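Local coordinates for hydrophilic protein, virA protein (Chromobacterium violaceum, PDB 3BO6) that probably acts as a phosphothreonine lyase effector, removing phosphate from phosphothreonine by beta-elimination, as its SpvC relatives do to host MAP kinases, at residues P38-M43 / T117-V122; Q56-G61 / F65-R70; D108-K113 / R156-C161; Q125-V130 / P177-H182; L136-D141 / S145-S150. All coordinates share one frame; numbering follows the deposited sequence.

Contact 1: residues P38-M43 / T117-V122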
# COMPACT_ATOMS: atom_id res chain seq x y z
N PRO A 38 10.40 14.89 -1.16
CA PRO A 38 11.42 14.64 -2.18
C PRO A 38 10.77 14.40 -3.53
O PRO A 38 9.57 14.04 -3.58
CB PRO A 38 12.09 13.34 -1.70
CG PRO A 38 11.72 13.20 -0.27
CD PRO A 38 10.39 13.85 -0.12
N ASP A 39 11.50 14.59 -4.62
CA ASP A 39 11.02 14.04 -5.88
C ASP A 39 11.63 12.65 -6.09
O ASP A 39 12.39 12.17 -5.24
CB ASP A 39 11.23 14.99 -7.08
CG ASP A 39 12.69 15.21 -7.43
OD1 ASP A 39 13.57 14.57 -6.83
OD2 ASP A 39 12.93 16.05 -8.32
N TYR A 40 11.27 12.00 -7.19
CA TYR A 40 11.67 10.62 -7.39
C TYR A 40 13.20 10.47 -7.43
O TYR A 40 13.77 9.63 -6.72
CB TYR A 40 11.05 10.07 -8.68
CG TYR A 40 11.42 8.63 -8.95
CD1 TYR A 40 10.85 7.60 -8.23
CD2 TYR A 40 12.34 8.31 -9.93
CE1 TYR A 40 11.17 6.28 -8.49
CE2 TYR A 40 12.68 6.99 -10.20
CZ TYR A 40 12.09 5.99 -9.47
OH TYR A 40 12.44 4.67 -9.72
N SER A 41 13.84 11.28 -8.27
CA SER A 41 15.29 11.21 -8.43
C SER A 41 16.01 11.55 -7.12
O SER A 41 17.04 10.96 -6.80
CB SER A 41 15.74 12.13 -9.56
OG SER A 41 17.14 12.01 -9.76
N GLY A 42 15.46 12.49 -6.35
CA GLY A 42 16.03 12.84 -5.06
C GLY A 42 15.93 11.71 -4.05
O GLY A 42 16.87 11.44 -3.29
N MET A 43 14.79 11.05 -4.02
CA MET A 43 14.67 9.93 -3.11
C MET A 43 15.72 8.85 -3.41
O MET A 43 16.19 8.18 -2.48
CB MET A 43 13.26 9.35 -3.10
CG MET A 43 13.13 8.27 -2.05
SD MET A 43 11.43 7.97 -1.57
CE MET A 43 11.70 6.68 -0.36
N THR A 117 10.03 1.13 -6.65
CA THR A 117 11.12 0.47 -7.32
C THR A 117 12.04 1.54 -7.88
O THR A 117 11.58 2.60 -8.35
CB THR A 117 10.49 -0.24 -8.54
OG1 THR A 117 9.52 -1.19 -8.08
CG2 THR A 117 11.55 -0.96 -9.41
N ASP A 118 13.34 1.26 -7.85
CA ASP A 118 14.33 2.09 -8.52
C ASP A 118 14.41 1.66 -9.97
O ASP A 118 14.97 0.59 -10.30
CB ASP A 118 15.69 1.93 -7.84
CG ASP A 118 16.77 2.82 -8.46
OD1 ASP A 118 16.54 3.34 -9.57
OD2 ASP A 118 17.82 2.99 -7.82
N MET A 119 13.88 2.48 -10.86
CA MET A 119 13.73 2.09 -12.26
C MET A 119 15.06 2.06 -13.01
O MET A 119 15.13 1.51 -14.11
CB MET A 119 12.74 3.03 -12.96
CG MET A 119 11.31 2.96 -12.37
SD MET A 119 10.60 1.29 -12.25
CE MET A 119 10.32 0.91 -13.96
N GLU A 120 16.10 2.63 -12.43
CA GLU A 120 17.43 2.55 -13.02
C GLU A 120 18.14 1.23 -12.73
O GLU A 120 19.09 0.86 -13.42
CB GLU A 120 18.29 3.73 -12.54
CG GLU A 120 17.71 5.08 -12.89
CD GLU A 120 17.57 5.27 -14.39
OE1 GLU A 120 16.55 5.85 -14.81
OE2 GLU A 120 18.48 4.84 -15.14
N ARG A 121 17.69 0.52 -11.71
CA ARG A 121 18.36 -0.72 -11.29
C ARG A 121 17.53 -1.96 -11.59
O ARG A 121 18.08 -3.04 -11.80
CB ARG A 121 18.67 -0.67 -9.79
CG ARG A 121 19.58 0.47 -9.36
CD ARG A 121 21.00 0.29 -9.85
NE ARG A 121 21.27 1.06 -11.06
CZ ARG A 121 21.94 2.21 -11.08
NH1 ARG A 121 22.14 2.85 -12.23
NH2 ARG A 121 22.41 2.73 -9.96
N VAL A 122 16.21 -1.84 -11.55
CA VAL A 122 15.35 -3.00 -11.71
C VAL A 122 15.50 -3.67 -13.09
O VAL A 122 15.82 -3.03 -14.10
CB VAL A 122 13.87 -2.59 -11.45
CG1 VAL A 122 13.34 -1.78 -12.64
CG2 VAL A 122 13.00 -3.82 -11.18

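Contact 2: residues Q56-G61 / F65-R70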
# COMPACT_ATOMS: atom_id res chain seq x y z
N GLN A 56 11.84 8.27 7.50
CA GLN A 56 13.22 7.91 7.21
C GLN A 56 13.29 7.35 5.80
O GLN A 56 12.47 6.50 5.43
CB GLN A 56 13.69 6.84 8.20
CG GLN A 56 13.63 7.29 9.66
CD GLN A 56 14.17 6.26 10.64
OE1 GLN A 56 14.28 6.52 11.83
NE2 GLN A 56 14.54 5.10 10.13
N LEU A 57 14.25 7.82 5.01
CA LEU A 57 14.40 7.38 3.63
C LEU A 57 15.70 6.60 3.44
O LEU A 57 16.74 6.97 4.01
CB LEU A 57 14.41 8.58 2.68
CG LEU A 57 13.35 9.65 2.90
CD1 LEU A 57 13.55 10.79 1.89
CD2 LEU A 57 11.96 9.04 2.74
N GLU A 58 15.66 5.57 2.61
CA GLU A 58 16.84 4.74 2.36
C GLU A 58 16.89 4.32 0.91
O GLU A 58 15.89 3.89 0.34
CB GLU A 58 16.82 3.50 3.24
CG GLU A 58 16.70 3.79 4.72
CD GLU A 58 16.17 2.61 5.50
OE1 GLU A 58 16.44 2.52 6.72
OE2 GLU A 58 15.48 1.76 4.89
N SER A 59 18.07 4.43 0.30
CA SER A 59 18.27 3.90 -1.04
C SER A 59 19.76 3.66 -1.31
O SER A 59 20.47 4.58 -1.72
CB SER A 59 17.71 4.87 -2.09
OG SER A 59 17.85 4.34 -3.39
N HIS A 60 20.22 2.44 -1.07
CA HIS A 60 21.62 2.10 -1.31
C HIS A 60 21.78 0.71 -1.96
O HIS A 60 20.86 -0.10 -1.94
CB HIS A 60 22.43 2.20 -0.02
CG HIS A 60 21.91 1.36 1.10
ND1 HIS A 60 21.27 1.88 2.20
CD2 HIS A 60 21.94 0.01 1.28
CE1 HIS A 60 20.92 0.90 3.01
NE2 HIS A 60 21.31 -0.25 2.48
N GLY A 61 22.97 0.46 -2.50
CA GLY A 61 23.22 -0.62 -3.45
C GLY A 61 22.77 -2.06 -3.26
O GLY A 61 23.00 -2.90 -4.13
N PHE A 65 14.96 -1.12 -4.53
CA PHE A 65 13.87 -0.24 -4.09
C PHE A 65 14.41 0.94 -3.31
O PHE A 65 15.56 0.92 -2.83
CB PHE A 65 12.88 -1.02 -3.21
CG PHE A 65 12.23 -2.20 -3.90
CD1 PHE A 65 11.11 -2.03 -4.71
CD2 PHE A 65 12.74 -3.48 -3.72
CE1 PHE A 65 10.51 -3.10 -5.34
CE2 PHE A 65 12.13 -4.57 -4.34
CZ PHE A 65 11.02 -4.39 -5.15
N MET A 66 13.60 1.97 -3.21
CA MET A 66 13.84 3.07 -2.28
C MET A 66 12.74 3.01 -1.23
O MET A 66 11.57 2.77 -1.57
CB MET A 66 13.84 4.42 -3.00
CG MET A 66 14.86 4.47 -4.12
SD MET A 66 14.05 4.59 -5.71
CE MET A 66 13.20 6.11 -5.42
N HIS A 67 13.10 3.19 0.03
CA HIS A 67 12.21 2.89 1.15
C HIS A 67 11.89 4.13 1.96
O HIS A 67 12.75 4.98 2.17
CB HIS A 67 12.87 1.88 2.08
CG HIS A 67 13.40 0.66 1.39
ND1 HIS A 67 12.70 -0.52 1.35
CD2 HIS A 67 14.56 0.44 0.73
CE1 HIS A 67 13.40 -1.42 0.68
NE2 HIS A 67 14.53 -0.87 0.30
N ALA A 68 10.68 4.18 2.50
CA ALA A 68 10.27 5.22 3.41
C ALA A 68 9.55 4.57 4.58
O ALA A 68 8.66 3.73 4.38
CB ALA A 68 9.32 6.19 2.70
N HIS A 69 9.88 4.98 5.80
CA HIS A 69 9.14 4.52 6.96
C HIS A 69 9.15 5.57 8.05
O HIS A 69 10.16 6.21 8.28
CB HIS A 69 9.63 3.18 7.48
CG HIS A 69 10.97 3.24 8.13
ND1 HIS A 69 12.14 3.05 7.43
CD2 HIS A 69 11.33 3.46 9.42
CE1 HIS A 69 13.17 3.16 8.26
NE2 HIS A 69 12.70 3.40 9.47
N ARG A 70 8.03 5.75 8.73
CA ARG A 70 7.96 6.73 9.80
C ARG A 70 8.91 6.40 10.93
O ARG A 70 8.98 5.26 11.40
CB ARG A 70 6.55 6.79 10.37
CG ARG A 70 5.56 7.50 9.49
CD ARG A 70 4.23 7.69 10.20
NE ARG A 70 3.36 8.65 9.53
CZ ARG A 70 2.15 8.36 9.06
NH1 ARG A 70 1.67 7.13 9.17
NH2 ARG A 70 1.43 9.30 8.47
O HOH W 1 13.38 3.78 5.23

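Contact 3: residues D108-K113 / R156-C161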
# COMPACT_ATOMS: atom_id res chain seq x y z
N ASP A 108 -1.27 12.71 7.67
CA ASP A 108 -2.53 12.01 7.86
C ASP A 108 -2.57 10.63 7.20
O ASP A 108 -3.58 9.93 7.30
CB ASP A 108 -3.70 12.86 7.32
CG ASP A 108 -3.84 14.20 8.04
OD1 ASP A 108 -3.70 14.25 9.28
OD2 ASP A 108 -4.07 15.21 7.34
N SER A 109 -1.48 10.23 6.55
CA SER A 109 -1.49 8.94 5.88
C SER A 109 -1.56 7.81 6.90
O SER A 109 -0.89 7.86 7.92
CB SER A 109 -0.21 8.74 5.06
OG SER A 109 -0.14 7.38 4.64
N PRO A 110 -2.37 6.78 6.61
CA PRO A 110 -2.43 5.60 7.49
C PRO A 110 -1.32 4.59 7.20
O PRO A 110 -1.30 3.57 7.86
CB PRO A 110 -3.79 4.99 7.15
CG PRO A 110 -3.97 5.30 5.72
CD PRO A 110 -3.29 6.66 5.47
N ILE A 111 -0.44 4.86 6.24
CA ILE A 111 0.61 3.93 5.84
C ILE A 111 1.95 4.37 6.43
O ILE A 111 2.52 5.39 6.03
CB ILE A 111 0.70 3.82 4.30
CG1 ILE A 111 -0.65 3.36 3.71
CG2 ILE A 111 1.89 2.91 3.88
CD1 ILE A 111 -1.13 1.99 4.21
N ASP A 112 2.46 3.59 7.38
CA ASP A 112 3.73 3.89 8.04
C ASP A 112 4.96 3.57 7.21
O ASP A 112 6.03 4.13 7.45
CB ASP A 112 3.85 3.10 9.34
CG ASP A 112 3.01 3.65 10.47
OD1 ASP A 112 2.68 4.86 10.50
OD2 ASP A 112 2.71 2.86 11.39
N LYS A 113 4.83 2.67 6.24
CA LYS A 113 5.98 2.12 5.53
C LYS A 113 5.61 1.77 4.10
O LYS A 113 4.59 1.12 3.88
CB LYS A 113 6.48 0.86 6.26
CG LYS A 113 7.82 0.33 5.75
CD LYS A 113 8.27 -0.90 6.53
CE LYS A 113 7.75 -2.17 5.88
NZ LYS A 113 8.68 -3.33 6.10
N ARG A 156 -9.07 2.53 3.51
CA ARG A 156 -9.87 2.44 2.31
C ARG A 156 -9.97 3.81 1.62
O ARG A 156 -9.83 3.91 0.39
CB ARG A 156 -11.25 1.88 2.64
CG ARG A 156 -12.15 1.73 1.43
CD ARG A 156 -13.43 0.96 1.76
NE ARG A 156 -14.35 0.95 0.63
CZ ARG A 156 -15.19 -0.05 0.35
NH1 ARG A 156 -15.22 -1.13 1.11
NH2 ARG A 156 -16.00 0.04 -0.70
N GLN A 157 -10.24 4.85 2.41
CA GLN A 157 -10.30 6.21 1.87
C GLN A 157 -8.96 6.62 1.23
O GLN A 157 -8.94 7.28 0.20
CB GLN A 157 -10.68 7.19 2.99
CG GLN A 157 -12.15 7.10 3.42
CD GLN A 157 -13.04 7.94 2.53
OE1 GLN A 157 -12.84 9.15 2.41
NE2 GLN A 157 -13.99 7.31 1.88
N PHE A 158 -7.85 6.21 1.85
CA PHE A 158 -6.52 6.55 1.34
C PHE A 158 -6.32 5.93 -0.03
O PHE A 158 -5.83 6.58 -0.97
CB PHE A 158 -5.45 6.12 2.36
CG PHE A 158 -4.07 6.61 2.05
CD1 PHE A 158 -3.73 7.94 2.24
CD2 PHE A 158 -3.08 5.72 1.64
CE1 PHE A 158 -2.43 8.40 2.00
CE2 PHE A 158 -1.78 6.15 1.40
CZ PHE A 158 -1.46 7.50 1.57
N ILE A 159 -6.70 4.66 -0.18
CA ILE A 159 -6.55 3.97 -1.46
C ILE A 159 -7.40 4.67 -2.52
O ILE A 159 -6.94 4.90 -3.65
CB ILE A 159 -6.91 2.46 -1.36
CG1 ILE A 159 -5.70 1.63 -0.93
CG2 ILE A 159 -7.40 1.93 -2.71
CD1 ILE A 159 -4.79 2.31 0.06
N GLU A 160 -8.61 5.06 -2.16
CA GLU A 160 -9.46 5.78 -3.11
C GLU A 160 -8.86 7.15 -3.47
O GLU A 160 -8.98 7.61 -4.61
CB GLU A 160 -10.91 5.82 -2.59
CG GLU A 160 -11.53 4.40 -2.61
CD GLU A 160 -12.78 4.22 -1.74
OE1 GLU A 160 -13.19 5.18 -1.05
OE2 GLU A 160 -13.36 3.11 -1.75
N CYS A 161 -8.15 7.79 -2.54
CA CYS A 161 -7.47 9.04 -2.85
C CYS A 161 -6.24 8.85 -3.75
O CYS A 161 -5.94 9.69 -4.60
CB CYS A 161 -7.04 9.70 -1.56
SG CYS A 161 -7.00 11.43 -1.74

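Contact 4: residues Q125-V130 / P177-H182. With SO4 (sulfate ion), chain C.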
# COMPACT_ATOMS: atom_id res chain seq x y z
N GLN A 125 11.76 -6.07 -17.11
CA GLN A 125 10.62 -6.96 -17.35
C GLN A 125 10.07 -7.55 -16.07
O GLN A 125 9.14 -8.36 -16.10
CB GLN A 125 11.00 -8.12 -18.30
CG GLN A 125 11.53 -7.70 -19.65
CD GLN A 125 10.66 -6.66 -20.33
OE1 GLN A 125 11.17 -5.71 -20.92
NE2 GLN A 125 9.35 -6.82 -20.24
N SER A 126 10.63 -7.14 -14.93
CA SER A 126 10.18 -7.62 -13.63
C SER A 126 8.72 -7.28 -13.34
O SER A 126 8.19 -6.25 -13.80
CB SER A 126 11.04 -7.01 -12.51
OG SER A 126 10.54 -7.38 -11.23
N ARG A 127 8.07 -8.12 -12.54
CA ARG A 127 6.72 -7.84 -12.07
C ARG A 127 6.63 -6.53 -11.25
O ARG A 127 5.53 -5.99 -11.09
CB ARG A 127 6.18 -9.02 -11.25
CG ARG A 127 6.94 -9.28 -9.95
CD ARG A 127 6.36 -10.51 -9.26
NE ARG A 127 5.16 -10.26 -8.45
CZ ARG A 127 5.20 -9.77 -7.22
NH1 ARG A 127 6.36 -9.41 -6.68
NH2 ARG A 127 4.08 -9.61 -6.54
N VAL A 128 7.75 -6.01 -10.75
CA VAL A 128 7.74 -4.73 -10.03
C VAL A 128 8.31 -3.59 -10.88
O VAL A 128 8.52 -2.49 -10.39
CB VAL A 128 8.45 -4.79 -8.65
CG1 VAL A 128 7.82 -5.86 -7.73
CG2 VAL A 128 9.96 -5.01 -8.79
N ALA A 129 8.48 -3.85 -12.18
CA ALA A 129 8.88 -2.83 -13.13
C ALA A 129 7.75 -2.49 -14.11
O ALA A 129 7.54 -1.32 -14.42
CB ALA A 129 10.12 -3.29 -13.90
N VAL A 130 7.05 -3.51 -14.61
CA VAL A 130 5.95 -3.28 -15.55
C VAL A 130 4.66 -2.88 -14.83
O VAL A 130 3.70 -2.41 -15.45
CB VAL A 130 5.72 -4.49 -16.47
CG1 VAL A 130 6.96 -4.75 -17.30
CG2 VAL A 130 5.30 -5.74 -15.65
N PRO A 177 0.25 -7.12 -11.06
CA PRO A 177 0.93 -8.40 -10.85
C PRO A 177 -0.08 -9.54 -10.78
O PRO A 177 -1.12 -9.39 -10.11
CB PRO A 177 1.62 -8.24 -9.49
CG PRO A 177 0.99 -7.03 -8.84
CD PRO A 177 0.33 -6.21 -9.90
N GLU A 178 0.23 -10.66 -11.43
CA GLU A 178 -0.64 -11.83 -11.40
C GLU A 178 -0.90 -12.31 -9.98
O GLU A 178 -1.89 -12.97 -9.74
CB GLU A 178 -0.00 -12.97 -12.20
CG GLU A 178 -0.21 -12.87 -13.70
CD GLU A 178 -1.68 -12.91 -14.08
OE1 GLU A 178 -2.36 -13.93 -13.80
OE2 GLU A 178 -2.15 -11.93 -14.68
N SER A 179 0.01 -12.02 -9.05
CA SER A 179 -0.16 -12.47 -7.67
C SER A 179 -1.38 -11.88 -6.97
O SER A 179 -1.93 -12.51 -6.06
CB SER A 179 1.07 -12.11 -6.83
OG SER A 179 1.32 -10.71 -6.85
N ASP A 180 -1.81 -10.69 -7.38
CA ASP A 180 -2.73 -9.88 -6.59
C ASP A 180 -4.16 -9.96 -7.09
O ASP A 180 -4.42 -10.45 -8.20
CB ASP A 180 -2.33 -8.39 -6.70
CG ASP A 180 -1.08 -8.02 -5.93
OD1 ASP A 180 -0.27 -8.86 -5.47
OD2 ASP A 180 -0.89 -6.79 -5.79
N VAL A 181 -5.08 -9.39 -6.31
CA VAL A 181 -6.46 -9.21 -6.76
C VAL A 181 -6.86 -7.75 -6.62
O VAL A 181 -6.23 -6.98 -5.89
CB VAL A 181 -7.47 -10.09 -5.96
CG1 VAL A 181 -7.23 -11.59 -6.23
CG2 VAL A 181 -7.39 -9.78 -4.47
N HIS A 182 -7.87 -7.34 -7.37
CA HIS A 182 -8.38 -5.98 -7.29
C HIS A 182 -9.81 -6.00 -7.82
O HIS A 182 -10.15 -6.84 -8.65
CB HIS A 182 -7.52 -5.02 -8.12
CG HIS A 182 -7.60 -5.26 -9.59
ND1 HIS A 182 -8.48 -4.59 -10.42
CD2 HIS A 182 -6.92 -6.12 -10.38
CE1 HIS A 182 -8.32 -5.02 -11.66
NE2 HIS A 182 -7.38 -5.95 -11.66
S SO4 C . 5.43 -8.66 -3.01
O1 SO4 C . 4.16 -9.05 -3.68
O2 SO4 C . 5.58 -9.40 -1.77
O3 SO4 C . 6.54 -8.98 -3.89
O4 SO4 C . 5.41 -7.23 -2.70
O HOH W 2 2.92 -11.43 -9.86

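Contact 5: residues L136-D141 / S145-S150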
# COMPACT_ATOMS: atom_id res chain seq x y z
N LEU A 136 2.85 -0.75 -0.56
CA LEU A 136 2.40 -0.12 0.68
C LEU A 136 2.13 -1.20 1.71
O LEU A 136 1.35 -2.12 1.45
CB LEU A 136 1.08 0.64 0.44
CG LEU A 136 0.95 1.55 -0.78
CD1 LEU A 136 -0.46 2.13 -0.85
CD2 LEU A 136 1.97 2.67 -0.70
N TYR A 137 2.74 -1.07 2.89
CA TYR A 137 2.56 -2.05 3.96
C TYR A 137 1.54 -1.56 4.96
O TYR A 137 1.71 -0.50 5.58
CB TYR A 137 3.90 -2.31 4.65
CG TYR A 137 4.95 -2.83 3.70
CD1 TYR A 137 5.08 -4.19 3.45
CD2 TYR A 137 5.78 -1.97 3.03
CE1 TYR A 137 6.06 -4.66 2.58
CE2 TYR A 137 6.74 -2.42 2.16
CZ TYR A 137 6.88 -3.76 1.92
OH TYR A 137 7.87 -4.13 1.04
N VAL A 138 0.45 -2.32 5.12
CA VAL A 138 -0.62 -1.96 6.03
C VAL A 138 -0.34 -2.66 7.35
O VAL A 138 0.09 -3.82 7.37
CB VAL A 138 -1.98 -2.41 5.49
CG1 VAL A 138 -3.09 -1.87 6.40
CG2 VAL A 138 -2.17 -1.92 4.06
N LYS A 139 -0.55 -1.95 8.46
CA LYS A 139 -0.42 -2.55 9.79
C LYS A 139 -1.67 -2.24 10.59
O LYS A 139 -2.21 -1.15 10.48
CB LYS A 139 0.78 -1.93 10.53
CG LYS A 139 2.13 -2.14 9.87
CD LYS A 139 3.10 -1.04 10.28
CE LYS A 139 3.25 -0.91 11.79
NZ LYS A 139 4.06 0.30 12.18
N PRO A 140 -2.14 -3.21 11.40
CA PRO A 140 -3.21 -2.87 12.34
C PRO A 140 -2.75 -1.73 13.24
O PRO A 140 -1.57 -1.66 13.60
CB PRO A 140 -3.41 -4.14 13.18
CG PRO A 140 -2.50 -5.15 12.65
CD PRO A 140 -1.62 -4.57 11.58
N ASP A 141 -3.67 -0.84 13.60
CA ASP A 141 -3.34 0.36 14.36
C ASP A 141 -3.20 0.16 15.85
O ASP A 141 -2.43 0.88 16.50
CB ASP A 141 -4.36 1.48 14.08
CG ASP A 141 -5.79 1.07 14.37
OD1 ASP A 141 -6.20 -0.02 13.91
OD2 ASP A 141 -6.52 1.86 15.01
N SER A 145 -2.66 -5.49 17.85
CA SER A 145 -2.60 -5.93 16.46
C SER A 145 -3.98 -6.17 15.86
O SER A 145 -4.14 -6.93 14.91
CB SER A 145 -1.68 -7.15 16.27
OG SER A 145 -0.32 -6.85 16.54
N GLN A 146 -4.99 -5.50 16.41
CA GLN A 146 -6.31 -5.54 15.81
C GLN A 146 -6.54 -4.25 15.02
O GLN A 146 -6.10 -3.17 15.43
CB GLN A 146 -7.38 -5.70 16.88
CG GLN A 146 -7.22 -7.00 17.64
CD GLN A 146 -8.28 -7.19 18.69
OE1 GLN A 146 -8.99 -6.25 19.04
NE2 GLN A 146 -8.38 -8.40 19.23
N TYR A 147 -7.23 -4.37 13.89
CA TYR A 147 -7.65 -3.20 13.13
C TYR A 147 -8.89 -2.57 13.76
O TYR A 147 -9.87 -3.24 14.02
CB TYR A 147 -8.03 -3.62 11.70
CG TYR A 147 -6.90 -3.99 10.78
CD1 TYR A 147 -6.08 -3.03 10.22
CD2 TYR A 147 -6.67 -5.32 10.42
CE1 TYR A 147 -5.05 -3.37 9.35
CE2 TYR A 147 -5.64 -5.67 9.57
CZ TYR A 147 -4.84 -4.68 9.03
OH TYR A 147 -3.83 -5.08 8.17
N SER A 148 -8.86 -1.25 13.96
CA SER A 148 -10.08 -0.55 14.35
C SER A 148 -10.91 -0.17 13.11
O SER A 148 -10.36 -0.06 12.01
CB SER A 148 -9.73 0.73 15.14
OG SER A 148 -9.15 1.71 14.30
N ALA A 149 -12.21 0.03 13.29
CA ALA A 149 -13.05 0.49 12.19
C ALA A 149 -12.56 1.81 11.60
O ALA A 149 -12.54 1.98 10.38
CB ALA A 149 -14.50 0.60 12.61
N SER A 150 -12.14 2.73 12.46
CA SER A 150 -11.63 4.02 12.01
C SER A 150 -10.41 3.85 11.11
O SER A 150 -10.30 4.48 10.05
CB SER A 150 -11.26 4.92 13.20
OG SER A 150 -12.42 5.43 13.83
O HOH W 3 -1.11 -6.21 7.97

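Contact 1: residues P38-M43 / T117-V122
Tyr40 reaches out of the first turn of helix 40-44 and sets its hydroxyl between two backbone groups of the loop that follows strand 113-117. CG stands anti to the backbone N (chi1 -180°), which carries the ring straight across a gap of 9.0 Å between Tyr40 CA and Asp118 CA. Tyr40 OH donates to Thr117 O at 2.6 Å, the hydroxyl sitting in the carbonyl plane of Thr117 on a lone pair. Thr117 O for its part lies at the edge of the phenol ring. The same hydroxyl oxygen accepts from Met119 N at 2.9 Å, so one hydroxyl grips the chain on both sides of Asp118. Met119 folds back on itself, bent at chi2 and chi3; its CG rests 3.4 Å from Tyr40 OH while the thioether turns from the tyrosine. Each segment is shaped by its own aspartate. Asp39 N-caps the helix, OD1 accepting from Gly42 N at 2.9 Å, and Asp118 OD1 takes Glu120 N in an Asx turn while also forming a salt bridge with Arg44. The Tyr40 side chain is buried, touching Met66 of strand 65-70 and Val93 and Pro94 of helix 93-104, and ties the short helix to the end of strand 113-117.

Contact 2: residues Q56-G61 / F65-R70
Gln56 and His69 form one end of a beta hairpin, strands 55-59 and 65-70, whose segment axes run antiparallel at 165° and approach to 4.8 Å. Gln56-His69 and Glu58-His67 are hydrogen-bonded pairs, each joined by two N-H...O=C bonds; the straightest, His67 N to Glu58 O, is 2.9 Å long. Leu57 and Ala68 make the non-hydrogen-bonded pair between them and turn to the opposite face of the sheet. This is the tightly packed side: Leu57 CD2 meets Ala68 CB at 3.9 Å, and Met43 of helix 40-44 lies against both residues. The other face, with Gln56, Glu58, His67 and His69, is polar and partly exposed, and a water bridges the backbone Gln56 O and the His69 ring. There the His69 ring, swung between its own backbone N and carbonyl carbon (chi1 70°), leans across to the neighbouring strand. Gln56 CB sits over one ring face in a CH-pi contact, 4.0 Å from the centroid, with the amide plane turned 65° from the ring. Glu58, extended beyond CG, brings OE1 to the ring edge, 3.7 Å from His69 CE1. The bridging water donates to Gln56 O at 2.9 Å and is hydrogen-bonded to His69 ND1 at 2.6 Å.

Contact 3: residues D108-K113 / R156-C161
The irregular segment 108-113 passes beside helix 149-168, with Ser109 CA and Phe158 CA 7.2 Å apart, the nearest such pair. An ST turn bends the segment: Ser109 OG accepts from Ile111 N at 3.0 Å, a nearly straight bond. From the helix, Phe158 carries almost all of its side of the contact. With CG anti to the backbone N (chi1 -171°), its ring projects into the bend and meets three consecutive residues. Pro110 CD lies over one face, 3.7 Å from the ring centroid and displaced toward the rim, a CH-pi contact. Ser109 OG comes to 3.3 Å from Phe158 CZ, and Ile111 CG1 approaches Phe158 CE2 at 3.8 Å. Leu103 of helix 93-104 also packs on the ring, while Ile111 reaches Val138 beyond strand 134-137. A helix aromatic is thus packed on the ST-turn loop that leads from helix 93-104 into strand 113-117, part of the buried core of this alpha/beta fold.

Contact 4: residues Q125-V130 / P177-H182
An anion site joins these two loops: Arg127 holds a sulfate, probably from the crystallisation liquor, and is itself steadied by the type I beta turn Pro177-Asp180. The guanidinium takes the ion on two nitrogens, NH1 donating to sulfate O3 at 2.8 Å and NH2 to sulfate O1 at 2.9 Å. NH2 also donates to Ser179 OG at 3.0 Å, 12° out of the guanidinium plane. A water accepts from Arg127 NE and Ser179 N, so all three guanidinium nitrogens are engaged and the group's rotation is fixed. The side chain gets there with a bend at chi3 (-83°). Ser179 OG donates a hydrogen bond to Asp180 OD1 at 2.8 Å, from above the carboxylate plane, while Pro177 CB lies 4.1 Å from Arg127 NH2. The sulfate plausibly marks where substrate phosphate binds. Lys83 and His85 of strand 82-86, Arg192 of strand 189-193 and the loop residue Arg199 complete its shell, placing the contact beside strand 82-86 and the outermost strand 189-193.

Contact 5: residues L136-D141 / S145-S150
The Tyr147 ring lies with one face on Pro140, whose CB stands 4.1 Å from the centroid and only 8° off the ring normal, a centred CH-pi contact. Pro140 CA adds to the same contact, 3.5 Å from Tyr147 CE1. At the ring edge, near its plane, Val138 CG1 comes to 3.8 Å from Tyr147 CE1, the two side chains crossing at about a right angle. Phe214 meets the ring with planes inclined at about 35°. The phenol oxygen is hydrogen-bonded to Asp82 and accepts from a water that also donates to Val138 O. These residues belong to the eleven-residue connection from strand 134-137 into helix 149-168, where Ser148 is the N-cap and its OG accepts from Ser151 N. Asp141 closes the connection with both carboxylate oxygens: OD1 accepts from Ser148 N at 2.9 Å on its syn lone pair, in a nearly straight bond, and OD2 accepts from Ser148 OG at 2.7 Å. Asp141 CG lies between the backbone N and the carbonyl carbon (chi1 56°), which turns the carboxylate toward the serine. Pro140 CG also packs 3.3 Å from Ser145 O.

Contacts 1 and 2 adjoin, their centres 10 Å apart: Tyr40 CE1 packs on Met66 CE at 3.7 Å. Contact 1 also reaches contact 4, where Thr117 OG1 lies 2.8 Å from Val128 O, one residue after the sulfate-binding Arg127. At the far end of the hairpin, contact 2 is tied to contact 3 by a salt bridge from Arg70 NH1 to Asp112 OD1 at 2.8 Å. Asp112 OD2 in turn meets Lys139 NZ of contact 5 at 3.0 Å, so one aspartate links three contacts. Contact 5 is nested in the loop closed by contact 4, yet their centres are 24 Å apart, and it does not touch contact 4, whose nearest atoms are about 9 Å away.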